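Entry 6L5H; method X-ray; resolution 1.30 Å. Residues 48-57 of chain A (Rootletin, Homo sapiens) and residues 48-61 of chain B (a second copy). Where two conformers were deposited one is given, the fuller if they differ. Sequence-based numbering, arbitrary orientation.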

ATOM      1  N   SER A  48      -5.147  -4.318  -1.691  1.00 23.48           N
ATOM      2  CA  SER A  48      -6.537  -4.523  -2.070  1.00 24.74           C
ATOM      3  C   SER A  48      -6.739  -4.246  -3.550  1.00 22.62           C
ATOM      4  O   SER A  48      -7.476  -4.974  -4.232  1.00 22.23           O
ATOM      5  CB  SER A  48      -7.444  -3.649  -1.211  1.00 26.23           C
ATOM      6  OG  SER A  48      -7.339  -4.055   0.141  1.00 34.57           O
ATOM      7  N   CYS A  49      -6.059  -3.227  -4.079  1.00 21.76           N
ATOM      8  CA  CYS A  49      -6.151  -2.996  -5.515  1.00 18.59           C
ATOM      9  C   CYS A  49      -5.516  -4.140  -6.307  1.00 16.81           C
ATOM     10  O   CYS A  49      -6.041  -4.545  -7.359  1.00 16.17           O
ATOM     11  CB  CYS A  49      -5.509  -1.670  -5.892  1.00 20.72           C
ATOM     12  SG  CYS A  49      -5.684  -1.414  -7.660  1.00 22.70           S
ATOM     13  N   LEU A  50      -4.372  -4.650  -5.842  1.00 16.33           N
ATOM     14  CA  LEU A  50      -3.732  -5.774  -6.526  1.00 15.39           C
ATOM     15  C   LEU A  50      -4.666  -6.975  -6.587  1.00 14.37           C
ATOM     16  O   LEU A  50      -4.755  -7.649  -7.625  1.00 15.23           O
ATOM     17  CB  LEU A  50      -2.426  -6.161  -5.832  1.00 16.67           C
ATOM     18  CG  LEU A  50      -1.284  -5.159  -5.943  1.00 18.57           C
ATOM     19  CD1 LEU A  50      -0.133  -5.585  -5.054  1.00 22.08           C
ATOM     20  CD2 LEU A  50      -0.812  -5.023  -7.382  1.00 19.36           C
ATOM     21  N   ARG A  51      -5.387  -7.239  -5.493  1.00 17.27           N
ATOM     22  CA  ARG A  51      -6.350  -8.338  -5.463  1.00 17.38           C
ATOM     23  C   ARG A  51      -7.477  -8.109  -6.467  1.00 15.66           C
ATOM     24  O   ARG A  51      -7.891  -9.039  -7.191  1.00 14.36           O
ATOM     25  CB  ARG A  51      -6.939  -8.500  -4.061  1.00 18.45           C
ATOM     26  CG  ARG A  51      -5.946  -8.799  -2.949  1.00 19.40           C
ATOM     27  CD  ARG A  51      -5.251 -10.140  -3.110  1.00 18.44           C
ATOM     28  NE  ARG A  51      -4.097 -10.078  -3.998  1.00 18.13           N
ATOM     29  CZ  ARG A  51      -2.886  -9.676  -3.616  1.00 21.20           C
ATOM     30  NH1 ARG A  51      -1.890  -9.657  -4.494  1.00 22.66           N
ATOM     31  NH2 ARG A  51      -2.674  -9.280  -2.360  1.00 23.56           N
ATOM     32  N   GLU A  52      -8.018  -6.879  -6.496  1.00 16.48           N
ATOM     33  CA  GLU A  52      -9.080  -6.575  -7.459  1.00 16.14           C
ATOM     34  C   GLU A  52      -8.590  -6.772  -8.888  1.00 12.10           C
ATOM     35  O   GLU A  52      -9.291  -7.379  -9.703  1.00 13.60           O
ATOM     36  CB  GLU A  52      -9.636  -5.149  -7.277  1.00 18.65           C
ATOM     37  CG  GLU A  52     -10.895  -4.904  -8.159  1.00 23.21           C
ATOM     38  CD  GLU A  52     -11.520  -3.506  -8.055  1.00 28.40           C
ATOM     39  OE1 GLU A  52     -11.242  -2.763  -7.086  1.00 29.25           O
ATOM     40  OE2 GLU A  52     -12.309  -3.154  -8.967  1.00 31.77           O
ATOM     41  N   ALA A  53      -7.365  -6.329  -9.188  1.00 13.73           N
ATOM     42  CA  ALA A  53      -6.818  -6.468 -10.540  1.00 13.20           C
ATOM     43  C   ALA A  53      -6.648  -7.938 -10.912  1.00 12.96           C
ATOM     44  O   ALA A  53      -6.959  -8.337 -12.043  1.00 12.70           O
ATOM     45  CB  ALA A  53      -5.491  -5.706 -10.653  1.00 14.89           C
ATOM     46  N   GLU A  54      -6.180  -8.759  -9.967  1.00 12.91           N
ATOM     47  CA  GLU A  54      -6.056 -10.195 -10.216  1.00 12.87           C
ATOM     48  C   GLU A  54      -7.415 -10.809 -10.517  1.00 11.56           C
ATOM     49  O   GLU A  54      -7.565 -11.605 -11.460  1.00 11.87           O
ATOM     50  CB  GLU A  54      -5.420 -10.885  -9.003  1.00 13.77           C
ATOM     51  CG  GLU A  54      -3.955 -10.566  -8.834  1.00 15.91           C
ATOM     52  CD  GLU A  54      -3.419 -10.900  -7.450  1.00 17.30           C
ATOM     53  OE1 GLU A  54      -4.205 -11.274  -6.558  1.00 16.00           O
ATOM     54  OE2 GLU A  54      -2.193 -10.753  -7.251  1.00 20.47           O
ATOM     55  N   GLU A  55      -8.421 -10.459  -9.702  1.00 11.86           N
ATOM     56  CA  GLU A  55      -9.763 -11.005  -9.897  1.00 11.92           C
ATOM     57  C   GLU A  55     -10.344 -10.583 -11.246  1.00 11.27           C
ATOM     58  O   GLU A  55     -11.030 -11.371 -11.918  1.00 12.15           O
ATOM     59  CB  GLU A  55     -10.680 -10.577  -8.745  1.00 11.88           C
ATOM     60  CG  GLU A  55     -10.300 -11.222  -7.408  1.00 12.51           C
ATOM     61  CD  GLU A  55     -11.059 -10.689  -6.192  1.00 12.85           C
ATOM     62  OE1 GLU A  55     -11.814  -9.691  -6.288  1.00 17.00           O
ATOM     63  OE2 GLU A  55     -10.831 -11.240  -5.096  1.00 13.93           O
ATOM     64  N   LEU A  56     -10.080  -9.341 -11.656  1.00 11.14           N
ATOM     65  CA  LEU A  56     -10.534  -8.868 -12.962  1.00 10.48           C
ATOM     66  C   LEU A  56      -9.836  -9.614 -14.093  1.00 10.23           C
ATOM     67  O   LEU A  56     -10.479  -9.992 -15.080  1.00 11.31           O
ATOM     68  CB  LEU A  56     -10.308  -7.363 -13.076  1.00 12.40           C
ATOM     69  CG  LEU A  56     -11.192  -6.526 -12.148  1.00 14.08           C
ATOM     70  CD1 LEU A  56     -10.720  -5.087 -12.144  1.00 14.58           C
ATOM     71  CD2 LEU A  56     -12.655  -6.590 -12.596  1.00 18.11           C
ATOM     72  N   ARG A  57      -8.525  -9.835 -13.975  1.00 11.35           N
ATOM     73  CA  ARG A  57      -7.809 -10.550 -15.030  1.00 11.03           C
ATOM     74  C   ARG A  57      -8.316 -11.981 -15.155  1.00 10.36           C
ATOM     75  O   ARG A  57      -8.438 -12.519 -16.266  1.00 11.29           O
ATOM     76  CB  ARG A  57      -6.300 -10.530 -14.765  1.00 11.49           C
ATOM     77  CG  ARG A  57      -5.633  -9.163 -15.028  1.00 13.05           C
ATOM     78  CD  ARG A  57      -4.110  -9.259 -15.136  1.00 13.47           C
ATOM     79  NE  ARG A  57      -3.511  -9.890 -13.966  1.00 13.15           N
ATOM     80  CZ  ARG A  57      -3.081  -9.234 -12.893  1.00 14.25           C
ATOM     81  NH1 ARG A  57      -3.178  -7.909 -12.829  1.00 16.80           N
ATOM     82  NH2 ARG A  57      -2.568  -9.918 -11.887  1.00 15.13           N
TER
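Chain B 48-61: SCLREAEELRTQLR

Chain B is helical throughout residues 48-61, as chain A is through 48-57, and both helices extend beyond these stretches. The two run in the same direction. Their axes cross at 23° and approach to 9.1 Å. The register is in step: CA of A:Cys49 lies 6.0 Å from CA of B:Cys49, CA of A:Ala53 lies 5.3 Å from CA of B:Ala53, and CA of A:Leu56 lies 6.4 Å from CA of B:Leu56. The backbones come this close at A:Ala53 and B:Ala53, where both side chains are a single methyl group.

A:Leu56 covers the most surface. It is a knob in a hole formed by B:Ala53, B:Leu56, B:Arg57 and B:Leu60. Its CD1 lies 3.7 Å from O of B:Ala53, 3.9 Å from CB of B:Leu56 and 3.7 Å from CG of B:Arg57. CD2 of A:Leu56 meets CD2 of B:Leu60 at 3.7 Å. B:Leu56 points back toward chain A, with its CD1 4.2 Å from CB of A:Ala53.

A:Cys49 and B:Cys49 join the helices covalently. Their SG atoms are 2.1 Å apart in a disulfide with a chi3 of -93°. Both side chains have chi1 in t and point toward the partner helix. SG of A:Cys49 also lies 3.9 Å from CD2 of B:Leu50 and 4.2 Å from CB of B:Ala53.

Two salt bridges span the interface between residues 52 and 57. NH1 of B:Arg57 donates to OE2 of A:Glu52 at 2.7 Å. The reciprocal hydrogen bond, from NH1 of A:Arg57 to OE2 of B:Glu52, is weak at 3.5 Å. The pairing is therefore reciprocal but unequal. Both arginines leave the backbone sideways, and their ends come nearer the partner helix to reach the glutamates.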

ATOM      1  N   SER B  48      -1.447   3.802  -9.174  1.00 27.25           N
ATOM      2  CA  SER B  48      -1.174   3.172 -10.459  1.00 28.89           C
ATOM      3  C   SER B  48      -2.055   1.944 -10.671  1.00 25.68           C
ATOM      4  O   SER B  48      -2.678   1.769 -11.737  1.00 25.15           O
ATOM      5  CB  SER B  48       0.300   2.791 -10.517  1.00 32.79           C
ATOM      6  OG  SER B  48       0.580   1.936 -11.597  1.00 38.54           O
ATOM      7  N   CYS B  49      -2.110   1.070  -9.663  1.00 23.32           N
ATOM      8  CA  CYS B  49      -2.983  -0.092  -9.753  1.00 20.67           C
ATOM      9  C   CYS B  49      -4.436   0.331  -9.919  1.00 20.25           C
ATOM     10  O   CYS B  49      -5.198  -0.318 -10.646  1.00 19.83           O
ATOM     11  CB  CYS B  49      -2.807  -0.982  -8.520  1.00 19.03           C
ATOM     12  SG  CYS B  49      -4.002  -2.334  -8.421  1.00 21.05           S
ATOM     13  N   LEU B  50      -4.853   1.398  -9.241  1.00 22.20           N
ATOM     14  CA  LEU B  50      -6.228   1.876  -9.382  1.00 24.51           C
ATOM     15  C   LEU B  50      -6.545   2.223 -10.833  1.00 24.81           C
ATOM     16  O   LEU B  50      -7.628   1.889 -11.347  1.00 22.73           O
ATOM     17  CB  LEU B  50      -6.456   3.085  -8.478  1.00 28.69           C
ATOM     18  CG  LEU B  50      -6.470   2.734  -6.993  1.00 31.16           C
ATOM     19  CD1 LEU B  50      -6.485   4.002  -6.161  1.00 32.62           C
ATOM     20  CD2 LEU B  50      -7.650   1.842  -6.646  1.00 32.02           C
ATOM     21  N   ARG B  51      -5.573   2.846 -11.507  1.00 27.06           N
ATOM     22  CA  ARG B  51      -5.724   3.224 -12.938  1.00 28.52           C
ATOM     23  C   ARG B  51      -5.876   1.949 -13.777  1.00 24.00           C
ATOM     24  O   ARG B  51      -6.789   1.906 -14.624  1.00 23.91           O
ATOM     25  CB  ARG B  51      -4.520   4.049 -13.402  1.00 30.66           C
ATOM     26  CG  ARG B  51      -4.253   5.288 -12.560  1.00 35.05           C
ATOM     27  CD  ARG B  51      -3.376   6.296 -13.279  1.00 38.36           C
ATOM     28  NE  ARG B  51      -2.091   5.731 -13.669  1.00 41.17           N
ATOM     29  CZ  ARG B  51      -0.967   5.870 -12.975  1.00 40.42           C
ATOM     30  NH1 ARG B  51       0.153   5.319 -13.412  1.00 41.21           N
ATOM     31  NH2 ARG B  51      -0.966   6.559 -11.848  1.00 40.95           N
ATOM     32  N   GLU B  52      -5.008   0.957 -13.545  1.00 24.29           N
ATOM     33  CA  GLU B  52      -5.061  -0.310 -14.276  1.00 23.74           C
ATOM     34  C   GLU B  52      -6.399  -1.007 -14.052  1.00 19.61           C
ATOM     35  O   GLU B  52      -7.015  -1.523 -14.997  1.00 18.36           O
ATOM     36  CB  GLU B  52      -3.918  -1.256 -13.871  1.00 26.59           C
ATOM     37  CG  GLU B  52      -3.915  -2.562 -14.731  1.00 32.89           C
ATOM     38  CD  GLU B  52      -3.225  -3.781 -14.091  1.00 37.45           C
ATOM     39  OE1 GLU B  52      -2.466  -3.615 -13.120  1.00 36.79           O
ATOM     40  OE2 GLU B  52      -3.446  -4.925 -14.575  1.00 37.25           O
ATOM     41  N   ALA B  53      -6.874  -1.005 -12.808  1.00 18.37           N
ATOM     42  CA  ALA B  53      -8.119  -1.686 -12.485  1.00 17.67           C
ATOM     43  C   ALA B  53      -9.303  -1.018 -13.170  1.00 17.58           C
ATOM     44  O   ALA B  53     -10.226  -1.711 -13.621  1.00 16.69           O
ATOM     45  CB  ALA B  53      -8.319  -1.748 -10.967  1.00 18.02           C
ATOM     46  N   GLU B  54      -9.285   0.315 -13.284  1.00 19.38           N
ATOM     47  CA  GLU B  54     -10.335   1.015 -14.020  1.00 19.77           C
ATOM     48  C   GLU B  54     -10.392   0.547 -15.470  1.00 17.48           C
ATOM     49  O   GLU B  54     -11.482   0.306 -16.018  1.00 17.68           O
ATOM     50  CB  GLU B  54     -10.111   2.532 -13.973  1.00 25.80           C
ATOM     51  CG  GLU B  54     -10.570   3.237 -12.696  1.00 33.25           C
ATOM     52  CD  GLU B  54     -10.021   4.661 -12.544  1.00 38.52           C
ATOM     53  OE1 GLU B  54      -9.087   5.043 -13.286  1.00 39.58           O
ATOM     54  OE2 GLU B  54     -10.515   5.402 -11.662  1.00 42.38           O
ATOM     55  N   GLU B  55      -9.224   0.406 -16.108  1.00 18.13           N
ATOM     56  CA  GLU B  55      -9.223  -0.044 -17.503  1.00 17.69           C
ATOM     57  C   GLU B  55      -9.707  -1.486 -17.620  1.00 15.18           C
ATOM     58  O   GLU B  55     -10.457  -1.825 -18.554  1.00 16.00           O
ATOM     59  CB  GLU B  55      -7.832   0.110 -18.119  1.00 21.15           C
ATOM     60  CG  GLU B  55      -7.813  -0.247 -19.613  1.00 31.21           C
ATOM     61  CD  GLU B  55      -6.573   0.252 -20.344  1.00 33.94           C
ATOM     62  OE1 GLU B  55      -5.848   1.115 -19.804  1.00 29.32           O
ATOM     63  OE2 GLU B  55      -6.332  -0.219 -21.478  1.00 35.34           O
ATOM     64  N   LEU B  56      -9.305  -2.342 -16.675  1.00 14.83           N
ATOM     65  CA  LEU B  56      -9.760  -3.726 -16.695  1.00 14.06           C
ATOM     66  C   LEU B  56     -11.265  -3.806 -16.485  1.00 13.79           C
ATOM     67  O   LEU B  56     -11.946  -4.611 -17.131  1.00 13.50           O
ATOM     68  CB  LEU B  56      -9.024  -4.539 -15.627  1.00 14.79           C
ATOM     69  CG  LEU B  56      -7.530  -4.782 -15.830  1.00 15.68           C
ATOM     70  CD1 LEU B  56      -6.932  -5.431 -14.583  1.00 16.73           C
ATOM     71  CD2 LEU B  56      -7.236  -5.627 -17.076  1.00 18.59           C
ATOM     72  N   ARG B  57     -11.812  -2.955 -15.615  1.00 14.21           N
ATOM     73  CA  ARG B  57     -13.253  -2.961 -15.381  1.00 15.56           C
ATOM     74  C   ARG B  57     -14.000  -2.536 -16.630  1.00 15.49           C
ATOM     75  O   ARG B  57     -15.066  -3.081 -16.938  1.00 15.87           O
ATOM     76  CB  ARG B  57     -13.620  -2.027 -14.224  1.00 18.83           C
ATOM     77  CG  ARG B  57     -13.384  -2.590 -12.834  1.00 19.36           C
ATOM     78  CD  ARG B  57     -14.110  -1.764 -11.771  1.00 22.02           C
ATOM     79  NE  ARG B  57     -13.651  -0.377 -11.716  1.00 25.52           N
ATOM     80  CZ  ARG B  57     -12.628   0.033 -10.972  1.00 24.07           C
ATOM     81  NH1 ARG B  57     -11.972  -0.840 -10.231  1.00 24.62           N
ATOM     82  NH2 ARG B  57     -12.265   1.312 -10.961  1.00 25.41           N
ATOM     83  N   THR B  58     -13.466  -1.553 -17.353  1.00 15.48           N
ATOM     84  CA  THR B  58     -14.090  -1.152 -18.610  1.00 15.29           C
ATOM     85  C   THR B  58     -14.146  -2.329 -19.580  1.00 14.49           C
ATOM     86  O   THR B  58     -15.205  -2.646 -20.173  1.00 15.06           O
ATOM     87  CB  THR B  58     -13.304  -0.003 -19.226  1.00 17.51           C
ATOM     88  OG1 THR B  58     -13.370   1.143 -18.365  1.00 19.87           O
ATOM     89  CG2 THR B  58     -13.837   0.329 -20.615  1.00 18.60           C
ATOM     90  N   GLN B  59     -13.004  -3.002 -19.742  1.00 14.35           N
ATOM     91  CA  GLN B  59     -12.948  -4.142 -20.648  0.80 15.31           C
ATOM     92  C   GLN B  59     -13.880  -5.257 -20.196  1.00 13.12           C
ATOM     93  O   GLN B  59     -14.517  -5.920 -21.027  1.00 13.14           O
ATOM     94  CB  GLN B  59     -11.514  -4.635 -20.769  0.80 16.56           C
ATOM     95  CG  GLN B  59     -10.652  -3.618 -21.481  0.80 20.56           C
ATOM     96  CD  GLN B  59     -11.317  -3.137 -22.783  0.80 30.23           C
ATOM     97  OE1 GLN B  59     -11.801  -3.938 -23.580  0.80 34.66           O
ATOM     98  NE2 GLN B  59     -11.361  -1.820 -22.979  0.80 34.29           N
ATOM     99  N   LEU B  60     -13.990  -5.470 -18.884  1.00 12.63           N
ATOM    100  CA  LEU B  60     -14.854  -6.535 -18.396  1.00 14.16           C
ATOM    101  C   LEU B  60     -16.325  -6.205 -18.641  1.00 13.10           C
ATOM    102  O   LEU B  60     -17.105  -7.083 -19.020  1.00 13.82           O
ATOM    103  CB  LEU B  60     -14.582  -6.814 -16.906  1.00 16.44           C
ATOM    104  CG  LEU B  60     -15.380  -7.999 -16.322  1.00 20.33           C
ATOM    105  CD1 LEU B  60     -15.276  -9.267 -17.196  1.00 22.02           C
ATOM    106  CD2 LEU B  60     -14.984  -8.311 -14.889  1.00 20.94           C
ATOM    107  N   ARG B  61     -16.726  -4.950 -18.458  1.00 13.03           N
ATOM    108  CA  ARG B  61     -18.112  -4.581 -18.747  1.00 13.58           C
ATOM    109  C   ARG B  61     -18.460  -4.890 -20.199  1.00 12.77           C
ATOM    110  O   ARG B  61     -19.524  -5.466 -20.500  1.00 15.03           O
ATOM    111  CB  ARG B  61     -18.348  -3.098 -18.442  1.00 14.41           C
ATOM    112  CG  ARG B  61     -18.386  -2.785 -16.949  1.00 16.42           C
ATOM    113  CD  ARG B  61     -18.933  -1.382 -16.648  1.00 16.31           C
ATOM    114  NE  ARG B  61     -18.040  -0.313 -17.081  1.00 16.68           N
ATOM    115  CZ  ARG B  61     -17.082   0.229 -16.323  1.00 18.23           C
ATOM    116  NH1 ARG B  61     -16.866  -0.226 -15.089  1.00 18.27           N
ATOM    117  NH2 ARG B  61     -16.338   1.214 -16.811  1.00 18.61           N
TER